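Long-range contacts in MmoQ Response regulator (Methylococcus capsulatus, PDB 3LJX), which is a response regulator that probably makes cyclic di-GMP from two GTP through a cyclase domain absent from this construct, which covers its all-helical HDOD region: residues 114-119 and 225-230; 118-123 and 133-138; 202-207 and 218-223; 208-213 and 248-253; 45-50 and 108-113. All blocks are in the same frame, centred on the assembly; numbering follows the deposited sequence.

Contact 1 (114-119 and 225-230)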
# COMPACT_ATOMS: atom_id res chain seq x y z
N LEU A 114 1.75 1.87 6.98
CA LEU A 114 0.62 2.17 7.84
C LEU A 114 0.52 3.67 8.12
O LEU A 114 -0.57 4.26 8.03
CB LEU A 114 0.75 1.40 9.16
CG LEU A 114 -0.38 1.66 10.16
CD1 LEU A 114 -1.74 1.31 9.54
CD2 LEU A 114 -0.13 0.84 11.43
N ALA A 115 1.64 4.30 8.47
CA ALA A 115 1.65 5.71 8.80
C ALA A 115 1.11 6.51 7.62
O ALA A 115 0.31 7.43 7.78
CB ALA A 115 3.07 6.19 9.19
N ARG A 116 1.56 6.13 6.42
CA ARG A 116 1.08 6.78 5.20
C ARG A 116 -0.42 6.54 4.99
O ARG A 116 -1.16 7.46 4.67
CB ARG A 116 1.88 6.33 3.98
CG ARG A 116 1.56 7.12 2.72
CD ARG A 116 2.42 6.65 1.55
NE ARG A 116 2.29 5.21 1.40
CZ ARG A 116 3.31 4.36 1.37
NH1 ARG A 116 4.55 4.81 1.43
NH2 ARG A 116 3.07 3.06 1.26
N ALA A 117 -0.86 5.29 5.16
CA ALA A 117 -2.28 4.99 5.05
C ALA A 117 -3.07 5.89 6.00
O ALA A 117 -4.08 6.48 5.62
CB ALA A 117 -2.54 3.53 5.38
N VAL A 118 -2.60 6.00 7.24
CA VAL A 118 -3.31 6.77 8.27
C VAL A 118 -3.35 8.25 7.91
O VAL A 118 -4.40 8.91 8.01
CB VAL A 118 -2.66 6.61 9.65
CG1 VAL A 118 -3.18 7.69 10.60
CG2 VAL A 118 -2.91 5.21 10.20
N ALA A 119 -2.20 8.77 7.47
CA ALA A 119 -2.13 10.17 7.03
C ALA A 119 -3.06 10.46 5.86
O ALA A 119 -3.74 11.49 5.83
CB ALA A 119 -0.68 10.57 6.69
N LEU A 225 1.39 14.55 -0.33
CA LEU A 225 1.45 15.08 1.02
C LEU A 225 1.51 13.97 2.08
O LEU A 225 2.25 14.08 3.06
CB LEU A 225 0.28 16.00 1.29
CG LEU A 225 0.57 17.02 2.36
CD1 LEU A 225 1.74 17.91 1.91
CD2 LEU A 225 -0.68 17.83 2.58
N ALA A 226 0.73 12.90 1.90
CA ALA A 226 0.78 11.79 2.84
C ALA A 226 2.17 11.17 2.84
O ALA A 226 2.70 10.80 3.90
CB ALA A 226 -0.26 10.73 2.49
N GLN A 227 2.76 11.06 1.66
CA GLN A 227 4.08 10.45 1.53
C GLN A 227 5.15 11.31 2.21
O GLN A 227 5.94 10.81 3.02
CB GLN A 227 4.44 10.23 0.06
CG GLN A 227 5.85 9.70 -0.14
CD GLN A 227 6.03 8.28 0.40
OE1 GLN A 227 5.17 7.41 0.21
NE2 GLN A 227 7.16 8.03 1.05
N HIS A 228 5.17 12.61 1.89
CA HIS A 228 6.22 13.50 2.41
C HIS A 228 6.08 13.71 3.91
O HIS A 228 7.06 13.74 4.63
CB HIS A 228 6.23 14.84 1.67
CG HIS A 228 6.77 14.76 0.28
ND1 HIS A 228 6.09 14.14 -0.75
CD2 HIS A 228 7.92 15.23 -0.26
CE1 HIS A 228 6.80 14.22 -1.86
NE2 HIS A 228 7.91 14.88 -1.59
N ILE A 229 4.84 13.87 4.37
CA ILE A 229 4.58 13.99 5.79
C ILE A 229 5.04 12.74 6.55
O ILE A 229 5.59 12.84 7.64
CB ILE A 229 3.08 14.17 6.05
CG1 ILE A 229 2.74 15.65 6.11
CG2 ILE A 229 2.65 13.47 7.33
CD1 ILE A 229 1.26 15.91 5.85
N ALA A 230 4.82 11.57 5.96
CA ALA A 230 5.18 10.32 6.61
C ALA A 230 6.71 10.20 6.63
O ALA A 230 7.30 9.77 7.61
CB ALA A 230 4.51 9.11 5.89
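Ala-119 and Ala-226 meet methyl to methyl where helix 106-125 comes nearest to helix 214-233, with their CB atoms 4.2 Å apart. With so little between them the backbones can close in, and the CA atoms of Ala-119 and Ala-226 are 5.4 Å apart. Beside this pair, CG of Arg-116 lies 4.0 Å from CB of Ala-226, and the methyl of Ala-230 rests 4.2 Å from CA of Arg-116. The alanines thus line a close, apolar helix-helix seam. It belongs to the all-helical HDOD architecture: the two segments cross at 130° with their axes 8.6 Å apart. Away from the alanines the contact loosens and turns polar. Across these segments Ile-229 touches just Ala-119, CG2 to CB at 4.5 Å, while Gln-227 is partly exposed. The Gln-227 chain is bent at chi2 (68°), and OE1 at its end lies 2.9 Å from NH1 of Arg-116. That hydrogen bond uses a lone pair in the amide plane, but OE1 sits 29° out of the guanidinium plane, so the two groups meet at a slant. Other bonds fix the guanidinium: NE of Arg-116 donates to the Gly-139 carbonyl and NH2 forms a salt bridge with Asp-143, while the amide nitrogen of Gln-227 bonds to Asp-231 in the next turn.

Contact 2 (118-123 and 133-138)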
# COMPACT_ATOMS: atom_id res chain seq x y z
N VAL A 118 -2.60 6.00 7.24
CA VAL A 118 -3.31 6.77 8.27
C VAL A 118 -3.35 8.25 7.91
O VAL A 118 -4.40 8.91 8.01
CB VAL A 118 -2.66 6.61 9.65
CG1 VAL A 118 -3.18 7.69 10.60
CG2 VAL A 118 -2.91 5.21 10.20
N ALA A 119 -2.20 8.77 7.47
CA ALA A 119 -2.13 10.17 7.03
C ALA A 119 -3.06 10.46 5.86
O ALA A 119 -3.74 11.49 5.83
CB ALA A 119 -0.68 10.57 6.69
N LEU A 120 -3.08 9.56 4.87
CA LEU A 120 -3.87 9.82 3.68
C LEU A 120 -5.35 9.80 4.04
O LEU A 120 -6.14 10.61 3.55
CB LEU A 120 -3.55 8.82 2.57
CG LEU A 120 -4.26 9.09 1.24
CD1 LEU A 120 -4.02 10.53 0.72
CD2 LEU A 120 -3.86 8.05 0.20
N GLN A 121 -5.72 8.87 4.91
CA GLN A 121 -7.09 8.83 5.39
C GLN A 121 -7.51 10.14 6.04
O GLN A 121 -8.58 10.67 5.72
CB GLN A 121 -7.31 7.69 6.38
CG GLN A 121 -8.67 7.75 7.03
CD GLN A 121 -9.19 6.40 7.39
OE1 GLN A 121 -8.57 5.67 8.16
NE2 GLN A 121 -10.35 6.04 6.84
N SER A 122 -6.68 10.67 6.95
CA SER A 122 -6.98 11.96 7.61
C SER A 122 -7.12 13.10 6.62
O SER A 122 -8.08 13.86 6.66
CB SER A 122 -5.92 12.34 8.64
OG SER A 122 -6.09 11.60 9.83
N ILE A 123 -6.12 13.24 5.76
CA ILE A 123 -6.18 14.24 4.72
C ILE A 123 -7.48 14.14 3.92
O ILE A 123 -8.24 15.11 3.84
CB ILE A 123 -4.96 14.14 3.79
CG1 ILE A 123 -3.70 14.50 4.57
CG2 ILE A 123 -5.15 15.02 2.57
CD1 ILE A 123 -2.39 14.10 3.89
N LYS A 133 -11.82 5.65 3.48
CA LYS A 133 -11.49 4.24 3.72
C LYS A 133 -10.79 3.60 2.51
O LYS A 133 -9.93 2.73 2.67
CB LYS A 133 -12.73 3.43 4.10
CG LYS A 133 -13.78 3.30 3.02
CD LYS A 133 -14.95 2.39 3.48
CE LYS A 133 -16.25 2.76 2.75
NZ LYS A 133 -17.39 1.84 3.05
N GLU A 134 -11.16 4.05 1.30
CA GLU A 134 -10.52 3.56 0.08
C GLU A 134 -9.14 4.21 -0.07
O GLU A 134 -8.18 3.57 -0.54
CB GLU A 134 -11.40 3.82 -1.14
CG GLU A 134 -12.77 3.11 -1.06
CD GLU A 134 -13.66 3.36 -2.28
OE1 GLU A 134 -13.47 4.38 -2.97
OE2 GLU A 134 -14.55 2.52 -2.56
N ALA A 135 -9.04 5.48 0.33
CA ALA A 135 -7.77 6.20 0.28
C ALA A 135 -6.77 5.57 1.25
O ALA A 135 -5.59 5.44 0.92
CB ALA A 135 -7.98 7.70 0.60
N PHE A 136 -7.25 5.19 2.43
CA PHE A 136 -6.39 4.54 3.42
C PHE A 136 -5.67 3.37 2.77
O PHE A 136 -4.45 3.22 2.84
CB PHE A 136 -7.22 4.03 4.59
CG PHE A 136 -6.44 3.23 5.58
CD1 PHE A 136 -6.09 1.91 5.30
CD2 PHE A 136 -6.05 3.78 6.79
CE1 PHE A 136 -5.36 1.15 6.21
CE2 PHE A 136 -5.31 3.04 7.71
CZ PHE A 136 -4.97 1.72 7.42
N THR A 137 -6.47 2.54 2.11
CA THR A 137 -6.00 1.34 1.46
C THR A 137 -4.97 1.65 0.39
O THR A 137 -3.92 0.99 0.32
CB THR A 137 -7.17 0.55 0.85
OG1 THR A 137 -8.14 0.29 1.87
CG2 THR A 137 -6.69 -0.78 0.28
N LEU A 138 -5.24 2.64 -0.44
CA LEU A 138 -4.25 3.02 -1.45
C LEU A 138 -2.94 3.50 -0.81
O LEU A 138 -1.84 3.19 -1.29
CB LEU A 138 -4.79 4.08 -2.39
CG LEU A 138 -3.81 4.41 -3.52
CD1 LEU A 138 -3.36 3.15 -4.25
CD2 LEU A 138 -4.43 5.41 -4.50
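Gln-121 and Phe-136 both hold CG anti to the backbone N (chi1 172° in Gln-121), which sets both CG atoms beside the carbonyl carbon, and the two side chains cross obliquely. The Gln-121 chain runs on extended and brings OE1 to 3.4 Å from CD2 of Phe-136, with the amide plane turned 52° from the ring. At the far end of the amide, NE2 of Gln-121 comes 3.7 Å from the Lys-133 backbone N. Val-118 lies alongside the same ring and points the same way, its CG2 4.1 Å from CE2 of Phe-136. These contacts close an antiparallel helical hairpin, helix 106-125 followed after a short loop by helix 132-141. The segments' axes pass 7.6 Å apart at 151°, and the CA atoms of Gln-121 and Phe-136 come within 4.8 Å. On the buried flank Leu-120 packs over Ala-135: its CG is 4.0 Å from the Ala-135 CB, while CD2 presses to 3.2 Å from the Ala-135 carbonyl O. Leu-120 also reaches Leu-223 and Ala-226 of helix 214-233, which covers that flank. The exposed Lys-133 forms a salt bridge through NZ with Asp-73.

Contact 3 (202-207 and 218-223)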
# COMPACT_ATOMS: atom_id res chain seq x y z
N LEU A 202 -1.57 8.07 -8.28
CA LEU A 202 -0.38 7.59 -7.58
C LEU A 202 0.89 7.95 -8.33
O LEU A 202 1.85 8.48 -7.75
CB LEU A 202 -0.44 6.08 -7.40
CG LEU A 202 0.80 5.44 -6.78
CD1 LEU A 202 1.04 6.02 -5.38
CD2 LEU A 202 0.66 3.90 -6.73
N GLN A 203 0.91 7.66 -9.63
CA GLN A 203 2.08 8.00 -10.44
C GLN A 203 2.33 9.50 -10.46
O GLN A 203 3.47 9.94 -10.29
CB GLN A 203 1.94 7.47 -11.86
CG GLN A 203 3.26 7.50 -12.61
CD GLN A 203 3.20 6.78 -13.95
OE1 GLN A 203 2.12 6.44 -14.44
NE2 GLN A 203 4.36 6.55 -14.54
N LEU A 204 1.27 10.28 -10.67
CA LEU A 204 1.35 11.73 -10.61
C LEU A 204 1.96 12.20 -9.28
O LEU A 204 2.80 13.11 -9.25
CB LEU A 204 -0.04 12.34 -10.76
CG LEU A 204 -0.27 13.37 -11.85
CD1 LEU A 204 0.36 12.90 -13.15
CD2 LEU A 204 -1.76 13.61 -12.03
N SER A 205 1.53 11.59 -8.18
CA SER A 205 1.95 12.06 -6.86
C SER A 205 3.45 11.93 -6.68
O SER A 205 4.01 12.48 -5.74
CB SER A 205 1.28 11.24 -5.76
OG SER A 205 1.90 9.97 -5.67
N GLN A 206 4.10 11.18 -7.58
CA GLN A 206 5.53 10.94 -7.45
C GLN A 206 6.44 11.95 -8.20
O GLN A 206 7.65 11.92 -8.04
CB GLN A 206 5.85 9.49 -7.84
CG GLN A 206 5.19 8.49 -6.90
CD GLN A 206 5.19 7.05 -7.42
OE1 GLN A 206 5.07 6.11 -6.64
NE2 GLN A 206 5.33 6.88 -8.73
N GLN A 207 5.85 12.83 -8.99
CA GLN A 207 6.61 13.88 -9.67
C GLN A 207 7.15 14.87 -8.66
O GLN A 207 6.60 15.03 -7.56
CB GLN A 207 5.73 14.66 -10.64
CG GLN A 207 4.96 13.85 -11.64
CD GLN A 207 3.92 14.72 -12.31
OE1 GLN A 207 2.75 14.74 -11.91
NE2 GLN A 207 4.35 15.49 -13.31
N ARG A 218 -5.68 16.68 -7.76
CA ARG A 218 -5.90 16.99 -6.35
C ARG A 218 -5.61 15.76 -5.49
O ARG A 218 -4.96 15.86 -4.43
CB ARG A 218 -7.31 17.50 -6.11
CG ARG A 218 -7.51 18.09 -4.73
CD ARG A 218 -8.93 18.55 -4.55
NE ARG A 218 -9.05 19.99 -4.66
CZ ARG A 218 -9.23 20.80 -3.62
NH1 ARG A 218 -9.33 20.29 -2.40
NH2 ARG A 218 -9.31 22.11 -3.81
N PHE A 219 -6.06 14.60 -5.94
CA PHE A 219 -5.79 13.38 -5.21
C PHE A 219 -4.28 13.11 -5.23
O PHE A 219 -3.70 12.73 -4.20
CB PHE A 219 -6.58 12.22 -5.82
CG PHE A 219 -6.51 10.94 -5.04
CD1 PHE A 219 -6.44 10.95 -3.66
CD2 PHE A 219 -6.55 9.71 -5.69
CE1 PHE A 219 -6.37 9.76 -2.94
CE2 PHE A 219 -6.49 8.52 -4.98
CZ PHE A 219 -6.40 8.55 -3.59
N ALA A 220 -3.63 13.35 -6.37
CA ALA A 220 -2.18 13.18 -6.44
C ALA A 220 -1.48 14.06 -5.39
O ALA A 220 -0.57 13.60 -4.68
CB ALA A 220 -1.65 13.50 -7.85
N ARG A 221 -1.89 15.32 -5.27
CA ARG A 221 -1.27 16.21 -4.29
C ARG A 221 -1.55 15.70 -2.87
O ARG A 221 -0.71 15.85 -1.98
CB ARG A 221 -1.75 17.65 -4.46
CG ARG A 221 -1.07 18.38 -5.64
CD ARG A 221 -1.51 19.85 -5.77
NE ARG A 221 -2.84 19.96 -6.36
CZ ARG A 221 -3.07 19.88 -7.67
NH1 ARG A 221 -2.06 19.70 -8.52
NH2 ARG A 221 -4.31 19.97 -8.14
N GLN A 222 -2.69 15.06 -2.66
CA GLN A 222 -3.01 14.50 -1.34
C GLN A 222 -2.13 13.31 -1.02
O GLN A 222 -1.69 13.13 0.13
CB GLN A 222 -4.47 14.11 -1.25
CG GLN A 222 -5.45 15.30 -1.27
CD GLN A 222 -6.90 14.83 -1.45
OE1 GLN A 222 -7.16 13.84 -2.15
NE2 GLN A 222 -7.83 15.53 -0.80
N LEU A 223 -1.87 12.50 -2.04
CA LEU A 223 -0.98 11.35 -1.91
C LEU A 223 0.44 11.82 -1.62
O LEU A 223 1.09 11.32 -0.71
CB LEU A 223 -0.99 10.53 -3.19
CG LEU A 223 -2.14 9.53 -3.31
CD1 LEU A 223 -2.63 9.40 -4.77
CD2 LEU A 223 -1.70 8.19 -2.71
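Leu-223, which meets Leu-202 and Ser-205 across the contact, lays CD1 on one face of the Phe-219 ring, over its centre and 3.8 Å above the plane. CD1 of Leu-223 also comes 3.9 Å from the backbone N of Leu-202, so it sits between its own helix's aromatic ring and the end of helix 196-204. Closer in, small groups meet. CB of Ser-205 touches CB of Leu-223 at 3.5 Å and crowds the Ala-220 carbonyl O at 3.2 Å. The methyl of Ala-220 fits against CB of Leu-204, also at 3.5 Å. With a serine and an alanine facing each other, the CA atoms of Ser-205 and Ala-220 approach to 4.3 Å. The hydroxyl of Ser-205 is turned back between the backbone N and the carbonyl carbon (chi1 75°), where OG donates to the Leu-202 carbonyl O at 2.6 Å, tilted 21° from the carbonyl plane. The buried hydroxyl is thereby satisfied within its own segment, while CB faces helix 214-233. Leu-204 to Gln-207 form a type I turn. The arrangement is one of two consecutive helices of the all-helical fold joined by a loop, packed through Ser-205, Ala-220 and leucines.

Contact 4 (208-213 and 248-253)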
# COMPACT_ATOMS: atom_id res chain seq x y z
N ASP A 208 8.20 15.57 -9.05
CA ASP A 208 8.79 16.61 -8.22
C ASP A 208 7.76 17.70 -7.94
O ASP A 208 7.71 18.27 -6.85
CB ASP A 208 10.02 17.20 -8.92
CG ASP A 208 11.07 16.15 -9.23
OD1 ASP A 208 11.89 15.85 -8.34
OD2 ASP A 208 11.07 15.61 -10.36
N GLU A 209 6.93 17.97 -8.94
CA GLU A 209 6.00 19.08 -8.88
C GLU A 209 4.70 18.66 -9.56
O GLU A 209 4.72 18.10 -10.66
CB GLU A 209 6.63 20.29 -9.57
CG GLU A 209 5.71 21.45 -9.89
CD GLU A 209 6.47 22.64 -10.47
OE1 GLU A 209 7.71 22.53 -10.64
OE2 GLU A 209 5.85 23.69 -10.75
N ILE A 210 3.57 18.90 -8.90
CA ILE A 210 2.28 18.42 -9.40
C ILE A 210 1.36 19.58 -9.77
O ILE A 210 0.64 20.09 -8.92
CB ILE A 210 1.57 17.55 -8.37
CG1 ILE A 210 2.50 16.43 -7.88
CG2 ILE A 210 0.28 16.96 -8.95
CD1 ILE A 210 2.19 15.95 -6.49
N ARG A 211 1.40 19.98 -11.04
CA ARG A 211 0.67 21.15 -11.50
C ARG A 211 -0.74 20.79 -11.97
O ARG A 211 -1.64 21.63 -11.99
CB ARG A 211 1.41 21.79 -12.66
CG ARG A 211 2.84 22.16 -12.34
CD ARG A 211 3.46 22.87 -13.52
NE ARG A 211 4.90 23.00 -13.37
CZ ARG A 211 5.72 23.36 -14.35
NH1 ARG A 211 5.23 23.63 -15.55
NH2 ARG A 211 7.03 23.46 -14.13
N ASP A 212 -0.89 19.53 -12.37
CA ASP A 212 -2.12 19.02 -12.97
C ASP A 212 -3.39 19.45 -12.27
O ASP A 212 -3.50 19.44 -11.05
CB ASP A 212 -2.07 17.49 -13.00
CG ASP A 212 -0.79 16.97 -13.60
OD1 ASP A 212 0.30 17.27 -13.06
OD2 ASP A 212 -0.86 16.24 -14.62
N GLU A 213 -4.38 19.83 -13.07
CA GLU A 213 -5.68 20.18 -12.53
C GLU A 213 -6.58 18.96 -12.42
O GLU A 213 -6.15 17.83 -12.69
CB GLU A 213 -6.32 21.28 -13.37
CG GLU A 213 -5.88 22.67 -12.95
CD GLU A 213 -5.63 23.58 -14.14
OE1 GLU A 213 -4.61 24.31 -14.11
OE2 GLU A 213 -6.44 23.56 -15.09
N ARG A 248 4.13 22.72 0.92
CA ARG A 248 3.18 23.52 1.68
C ARG A 248 2.21 24.19 0.73
O ARG A 248 1.02 24.28 1.02
CB ARG A 248 3.86 24.57 2.57
CG ARG A 248 4.62 23.99 3.76
CD ARG A 248 5.04 25.09 4.74
NE ARG A 248 5.94 26.08 4.14
CZ ARG A 248 5.68 27.39 4.01
NH1 ARG A 248 4.53 27.89 4.45
NH2 ARG A 248 6.57 28.19 3.45
N ALA A 249 2.72 24.65 -0.41
CA ALA A 249 1.85 25.30 -1.39
C ALA A 249 0.86 24.29 -1.97
O ALA A 249 -0.32 24.61 -2.21
CB ALA A 249 2.68 25.97 -2.50
N GLU A 250 1.32 23.06 -2.18
CA GLU A 250 0.43 22.03 -2.70
C GLU A 250 -0.57 21.63 -1.61
O GLU A 250 -1.76 21.46 -1.88
CB GLU A 250 1.24 20.82 -3.22
CG GLU A 250 2.08 21.15 -4.48
CD GLU A 250 2.97 20.01 -4.94
OE1 GLU A 250 3.27 19.10 -4.14
OE2 GLU A 250 3.39 20.03 -6.11
N ALA A 251 -0.09 21.53 -0.38
CA ALA A 251 -0.95 21.33 0.78
C ALA A 251 -2.05 22.38 0.81
O ALA A 251 -3.24 22.05 0.88
CB ALA A 251 -0.14 21.38 2.07
N ARG A 252 -1.67 23.66 0.75
CA ARG A 252 -2.66 24.73 0.76
C ARG A 252 -3.65 24.54 -0.39
O ARG A 252 -4.83 24.81 -0.26
CB ARG A 252 -2.01 26.12 0.66
CG ARG A 252 -0.90 26.39 1.66
CD ARG A 252 -1.39 27.03 2.97
NE ARG A 252 -0.26 27.42 3.82
CZ ARG A 252 0.16 28.67 4.00
NH1 ARG A 252 -0.46 29.70 3.41
NH2 ARG A 252 1.20 28.91 4.79
N ARG A 253 -3.15 24.06 -1.53
CA ARG A 253 -3.99 23.97 -2.73
C ARG A 253 -5.06 22.86 -2.65
O ARG A 253 -6.13 22.99 -3.26
CB ARG A 253 -3.12 23.86 -3.99
CG ARG A 253 -3.86 24.05 -5.29
CD ARG A 253 -2.93 23.83 -6.45
NE ARG A 253 -3.63 23.57 -7.70
CZ ARG A 253 -3.03 23.17 -8.81
NH1 ARG A 253 -1.71 22.98 -8.81
NH2 ARG A 253 -3.73 22.95 -9.91
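The carbonyl O of Arg-211 is gripped by both terminal nitrogens of Arg-253. NH2 of Arg-253 makes the better bond, 3.2 Å from the Arg-211 O with an N-H...O angle of 156°; its NH1, 3.5 Å from the same Arg-211 O, adds a weak one. The oxygen lies in the guanidinium plane, at its edge, although NH2 itself stands 42° above the carbonyl plane. Arg-253 reaches this far because its chain is extended from CG to NE. CG of Glu-213 lies at the same edge, 3.7 Å from NH2 of Arg-253, and the carboxylate of Glu-213 stays near that nitrogen without closing a salt bridge. One turn back along helix 245-254, Glu-250 sends OE2 to the backbone N of Ile-210, a nearly straight bond of 3.0 Å (164°) in which the N-H points almost down the C-O axis. The Ile-210 and Glu-250 side chains cross at about a right angle, with CD1 of Ile-210 4.1 Å from OE1 of Glu-250. An alanine in place of Glu-250 would probably leave the Ile-210 N-H without this acceptor. Arg-221 of helix 214-233 lies against Glu-250 and binds the carbonyls of Ile-210 and Asp-212. Its NH1 lies close to that of Arg-253, a like-charge pair whose repulsion the surrounding carbonyls and carboxylates are likely to ease. Charged side chains from the helices thus hold an irregular loop by its backbone.

Contact 5 (45-50 and 108-113)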
# COMPACT_ATOMS: atom_id res chain seq x y z
N THR A 45 -4.03 -3.21 8.62
CA THR A 45 -2.69 -2.74 8.99
C THR A 45 -1.63 -3.55 8.23
O THR A 45 -0.43 -3.23 8.29
CB THR A 45 -2.40 -2.86 10.50
OG1 THR A 45 -2.48 -4.24 10.91
CG2 THR A 45 -3.36 -2.02 11.31
N ASP A 46 -2.06 -4.59 7.51
CA ASP A 46 -1.11 -5.44 6.80
C ASP A 46 -1.29 -5.39 5.27
O ASP A 46 -2.31 -5.83 4.74
CB ASP A 46 -1.20 -6.89 7.27
CG ASP A 46 -0.24 -7.80 6.53
OD1 ASP A 46 0.98 -7.56 6.62
OD2 ASP A 46 -0.71 -8.75 5.86
N PRO A 47 -0.28 -4.84 4.57
CA PRO A 47 -0.33 -4.74 3.11
C PRO A 47 -0.51 -6.10 2.43
O PRO A 47 -1.36 -6.20 1.53
CB PRO A 47 1.04 -4.14 2.75
CG PRO A 47 1.46 -3.38 4.00
CD PRO A 47 0.90 -4.17 5.16
N ALA A 48 0.23 -7.14 2.83
CA ALA A 48 0.10 -8.45 2.18
C ALA A 48 -1.34 -8.99 2.24
O ALA A 48 -1.96 -9.25 1.20
CB ALA A 48 1.08 -9.48 2.78
N LEU A 49 -1.88 -9.16 3.45
CA LEU A 49 -3.19 -9.78 3.60
C LEU A 49 -4.29 -8.91 2.99
O LEU A 49 -5.26 -9.42 2.43
CB LEU A 49 -3.50 -10.09 5.07
CG LEU A 49 -4.80 -10.88 5.32
CD1 LEU A 49 -4.87 -12.18 4.48
CD2 LEU A 49 -4.93 -11.19 6.79
N THR A 50 -4.11 -7.59 3.08
CA THR A 50 -5.06 -6.66 2.48
C THR A 50 -5.14 -6.79 0.96
O THR A 50 -6.24 -6.83 0.38
CB THR A 50 -4.71 -5.23 2.84
OG1 THR A 50 -4.91 -5.05 4.25
CG2 THR A 50 -5.60 -4.29 2.07
N ALA A 108 10.72 -1.10 8.76
CA ALA A 108 10.57 0.27 8.28
C ALA A 108 9.47 0.31 7.24
O ALA A 108 8.62 1.21 7.24
CB ALA A 108 11.90 0.83 7.71
N TYR A 109 9.48 -0.68 6.35
CA TYR A 109 8.48 -0.72 5.30
C TYR A 109 7.08 -0.80 5.91
O TYR A 109 6.18 -0.06 5.51
CB TYR A 109 8.71 -1.88 4.33
CG TYR A 109 7.49 -2.16 3.50
CD1 TYR A 109 7.20 -1.40 2.37
CD2 TYR A 109 6.59 -3.15 3.88
CE1 TYR A 109 6.06 -1.63 1.62
CE2 TYR A 109 5.45 -3.40 3.13
CZ TYR A 109 5.18 -2.65 2.01
OH TYR A 109 4.03 -2.90 1.30
N TRP A 110 6.89 -1.66 6.91
CA TRP A 110 5.55 -1.83 7.47
C TRP A 110 5.14 -0.61 8.26
O TRP A 110 3.98 -0.21 8.25
CB TRP A 110 5.43 -3.11 8.31
CG TRP A 110 5.32 -4.34 7.45
CD1 TRP A 110 4.48 -4.53 6.39
CD2 TRP A 110 6.07 -5.55 7.58
NE1 TRP A 110 4.67 -5.77 5.84
CE2 TRP A 110 5.65 -6.42 6.56
CE3 TRP A 110 7.07 -5.98 8.47
CZ2 TRP A 110 6.18 -7.71 6.39
CZ3 TRP A 110 7.60 -7.26 8.30
CH2 TRP A 110 7.16 -8.10 7.26
N GLN A 111 6.09 -0.02 8.96
CA GLN A 111 5.78 1.15 9.77
C GLN A 111 5.36 2.30 8.85
O GLN A 111 4.35 2.97 9.07
CB GLN A 111 6.99 1.53 10.62
CG GLN A 111 6.81 2.81 11.41
CD GLN A 111 8.08 3.23 12.12
OE1 GLN A 111 9.18 3.19 11.56
NE2 GLN A 111 7.93 3.64 13.37
N LYS A 112 6.13 2.52 7.80
CA LYS A 112 5.87 3.63 6.89
C LYS A 112 4.56 3.44 6.12
O LYS A 112 3.83 4.39 5.88
CB LYS A 112 7.04 3.78 5.93
CG LYS A 112 6.85 4.83 4.86
CD LYS A 112 8.22 5.27 4.41
CE LYS A 112 9.09 5.45 5.64
NZ LYS A 112 10.52 5.11 5.39
N SER A 113 4.26 2.20 5.74
CA SER A 113 3.06 1.92 4.94
C SER A 113 1.78 2.26 5.72
O SER A 113 0.86 2.89 5.19
CB SER A 113 3.06 0.46 4.47
OG SER A 113 4.04 0.25 3.46
O HOH W 1 2.06 -2.02 7.59
O HOH W 2 2.52 -7.15 4.65
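Pro-47 faces Tyr-109 and Trp-110, which both approach it from helix 106-125. It slides past Tyr-109 in the opposite direction, with CB 3.5 Å from the Tyr-109 OH and CG 4.1 Å from its CE2. Against Trp-110 it lies obliquely, CD being 3.8 Å from CD1 of the indole. The two rings meet each other as well, NE1 of Trp-110 lying in the plane of the Tyr-109 ring at its edge. Ser-113 puts its CB 4.2 Å from the Pro-47 CG, while its OG lies over one face of the Tyr-109 ring, off centre toward the rim, and donates to the Tyr-109 carbonyl. Asp-46, its CG anti to the backbone N (chi1 179°) and beside the carbonyl carbon, runs alongside Trp-110, pointing the same way, its carboxylate turned 48° from the indole plane. A water joins the pair: it donates to OD1 of Asp-46, accepts from NE1 of Trp-110 at 2.8 Å and accepts from the Ala-48 backbone N at 2.9 Å. OD2 of Asp-46 caps helix 47-58, accepting from Leu-49 N at 2.7 Å, met from above the carboxylate plane, and Thr-17 bonds to it too. An alanine at Asp-46 would probably leave the Leu-49 N-H uncapped and the water without one of its three partners. A second water links the carbonyls of Thr-45 and Trp-110. The start of helix 47-58 is thus set on helix 106-125, with helix 132-141 touching Pro-47 through Leu-140 and Leu-141, and helix 144-152 backing Tyr-109 through Val-144 and Leu-147.

In the fold
From the N terminus, contact 5 closes first, bringing the start of helix 47-58 to helix 106-125 before contact 1 opens. Further along that same helix, contacts 1 and 2 set out from overlapping residues: contact 2 closes quickly as a hairpin with helix 132-141, whereas contact 1 spans a long excursion to helix 214-233. Contact 3 falls within that excursion and joins helix 196-204 to helix 214-233. Contact 4 crosses both 1 and 3, tying the loop after helix 196-204 to helix 245-254. Leu-120 and Leu-223 link contacts 2 and 3, and Arg-221 links 3 and 4. Contacts 4 and 5 lie farthest apart, centres about 27 Å from each other.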